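Local coordinates for solute-binding periplasmic protein of iron/siderophore ABC transporter (Yersinia pestis, PDB 6B2Y) that probably binds chelated iron in the periplasm and delivers it to an ABC transporter for uptake across the inner membrane, at residues R165-L169 against K236-F242. Numbering follows the deposited sequence.
Sequences RNSPL and KGNMGDF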
loop_
_atom_site.group_PDB
_atom_site.type_symbol
_atom_site.label_atom_id
_atom_site.label_comp_id
_atom_site.label_asym_id
_atom_site.label_seq_id
_atom_site.Cartn_x
_atom_site.Cartn_y
_atom_site.Cartn_z
ATOM N N ARG A 165 7.084 1.328 2.279
ATOM C CA ARG A 165 6.793 2.632 1.702
ATOM C C ARG A 165 7.998 3.265 1.028
ATOM O O ARG A 165 7.890 3.765 -0.094
ATOM C CB ARG A 165 6.271 3.578 2.798
ATOM C CG ARG A 165 5.454 4.766 2.239
ATOM C CD ARG A 165 5.261 5.873 3.287
ATOM N NE ARG A 165 6.558 6.250 3.834
ATOM C CZ ARG A 165 6.898 6.131 5.110
ATOM N NH1 ARG A 165 6.007 5.684 5.991
ATOM N NH2 ARG A 165 8.119 6.483 5.503
ATOM N N ASN A 166 9.147 3.290 1.705
ATOM C CA ASN A 166 10.312 3.977 1.155
ATOM C C ASN A 166 10.878 3.217 -0.033
ATOM O O ASN A 166 11.024 3.759 -1.137
ATOM C CB ASN A 166 11.380 4.142 2.236
ATOM C CG ASN A 166 10.926 5.044 3.362
ATOM O OD1 ASN A 166 9.907 5.713 3.252
ATOM N ND2 ASN A 166 11.696 5.081 4.453
ATOM N N SER A 167 11.218 1.950 0.178
ATOM C CA SER A 167 11.813 1.121 -0.865
ATOM C C SER A 167 11.145 -0.242 -0.859
ATOM O O SER A 167 11.716 -1.225 -0.368
ATOM C CB SER A 167 13.322 1.004 -0.642
ATOM O OG SER A 167 13.846 2.288 -0.294
ATOM N N PRO A 168 9.934 -0.349 -1.411
ATOM C CA PRO A 168 9.251 -1.652 -1.391
ATOM C C PRO A 168 9.959 -2.723 -2.202
ATOM O O PRO A 168 9.815 -3.907 -1.880
ATOM C CB PRO A 168 7.850 -1.341 -1.949
ATOM C CG PRO A 168 7.972 -0.031 -2.653
ATOM C CD PRO A 168 9.079 0.724 -1.970
ATOM N N LEU A 169 10.743 -2.357 -3.221
ATOM C CA LEU A 169 11.502 -3.370 -3.958
ATOM C C LEU A 169 12.461 -4.120 -3.034
ATOM O O LEU A 169 12.519 -5.360 -3.050
ATOM C CB LEU A 169 12.267 -2.721 -5.116
ATOM C CG LEU A 169 13.335 -3.644 -5.721
ATOM C CD1 LEU A 169 12.740 -4.428 -6.871
ATOM C CD2 LEU A 169 14.577 -2.878 -6.177
ATOM N N LYS A 236 12.657 7.958 -6.340
ATOM C CA LYS A 236 13.548 6.805 -6.163
ATOM C C LYS A 236 13.055 5.910 -5.025
ATOM O O LYS A 236 13.661 5.811 -3.951
ATOM C CB LYS A 236 14.974 7.269 -5.902
ATOM C CG LYS A 236 15.517 8.253 -6.926
ATOM C CD LYS A 236 16.556 9.157 -6.253
ATOM C CE LYS A 236 17.595 9.629 -7.248
ATOM N NZ LYS A 236 16.997 10.642 -8.147
ATOM N N GLY A 237 11.941 5.227 -5.290
ATOM C CA GLY A 237 11.325 4.352 -4.321
ATOM C C GLY A 237 9.816 4.450 -4.414
ATOM O O GLY A 237 9.280 4.923 -5.414
ATOM N N ASN A 238 9.154 3.990 -3.355
ATOM C CA ASN A 238 7.698 3.851 -3.320
ATOM C C ASN A 238 7.162 3.296 -4.637
ATOM O O ASN A 238 7.732 2.341 -5.166
ATOM C CB ASN A 238 7.064 5.184 -2.961
ATOM C CG ASN A 238 5.616 5.030 -2.492
ATOM O OD1 ASN A 238 4.698 5.372 -3.223
ATOM N ND2 ASN A 238 5.417 4.490 -1.291
ATOM N N MET A 239 6.077 3.875 -5.187
ATOM C CA MET A 239 5.482 3.291 -6.375
ATOM C C MET A 239 6.400 3.393 -7.584
ATOM O O MET A 239 6.202 2.652 -8.551
ATOM C CB MET A 239 4.127 3.959 -6.658
ATOM C CG MET A 239 3.069 3.629 -5.623
ATOM S SD MET A 239 1.511 3.347 -6.472
ATOM C CE MET A 239 0.275 3.361 -5.164
ATOM N N GLY A 240 7.407 4.276 -7.535
ATOM C CA GLY A 240 8.469 4.235 -8.528
ATOM C C GLY A 240 9.089 2.858 -8.655
ATOM O O GLY A 240 9.417 2.410 -9.758
ATOM N N ASP A 241 9.252 2.157 -7.523
ATOM C CA ASP A 241 9.754 0.785 -7.565
ATOM C C ASP A 241 8.850 -0.113 -8.405
ATOM O O ASP A 241 9.332 -1.020 -9.101
ATOM C CB ASP A 241 9.870 0.220 -6.139
ATOM C CG ASP A 241 11.105 0.714 -5.406
ATOM O OD1 ASP A 241 11.889 1.491 -6.002
ATOM O OD2 ASP A 241 11.301 0.311 -4.234
ATOM N N PHE A 242 7.531 0.082 -8.314
ATOM C CA PHE A 242 6.621 -0.762 -9.090
ATOM C C PHE A 242 6.723 -0.455 -10.572
ATOM O O PHE A 242 6.632 -1.366 -11.408
ATOM C CB PHE A 242 5.168 -0.570 -8.644
ATOM C CG PHE A 242 4.966 -0.640 -7.153
ATOM C CD1 PHE A 242 5.811 -1.387 -6.345
ATOM C CD2 PHE A 242 3.893 0.031 -6.568
ATOM C CE1 PHE A 242 5.608 -1.442 -4.969
ATOM C CE2 PHE A 242 3.689 -0.022 -5.207
ATOM C CZ PHE A 242 4.546 -0.746 -4.413
HETATM O O HOH W 1 14.563 3.452 -2.881
#
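Two loops, each running into the first turn of a helix, meet here through three hydrogen bonds. Arg165 O accepts the first, from Asn238 ND2 at 2.8 Å, nearly straight, while the guanidinium of Arg165 bonds to Leu137 O and, weakly, to Asn166 OD1; Asn166 ND2 is held by Ser138 O. One residue on, Asn166 O accepts from Asn238 N at 2.9 Å, so a single asparagine grips successive carbonyls. Asn166 O also lies 3.3 Å from Gly237 CA in a CA-H...O contact; a side chain at Gly237 would strike this oxygen, and the backbone angles there call for glycine as well. Ser167 holds the N-cap position without a side-chain capping bond; its OG instead bonds to a water that donates to Lys236 O. Pro168 lies against Asp241 and Phe242, its CD 3.2 Å from Asp241 OD2 and its CG 3.6 Å from Phe242 CE1. Leu169 N donates to Asp241 OD2 at 2.9 Å, so a side chain of helix 239-245 takes up a first-turn amide of helix 168-182. As in bilobed binding proteins whose lobes are linked by one long helix, here 186-207, the contact bridges the lobes: helix 168-182 follows edge strand 159-162 of the N-terminal parallel sheet, and helix 239-245 belongs to the C-terminal lobe with its mixed sheet, where helix 340-350 packs against Phe242.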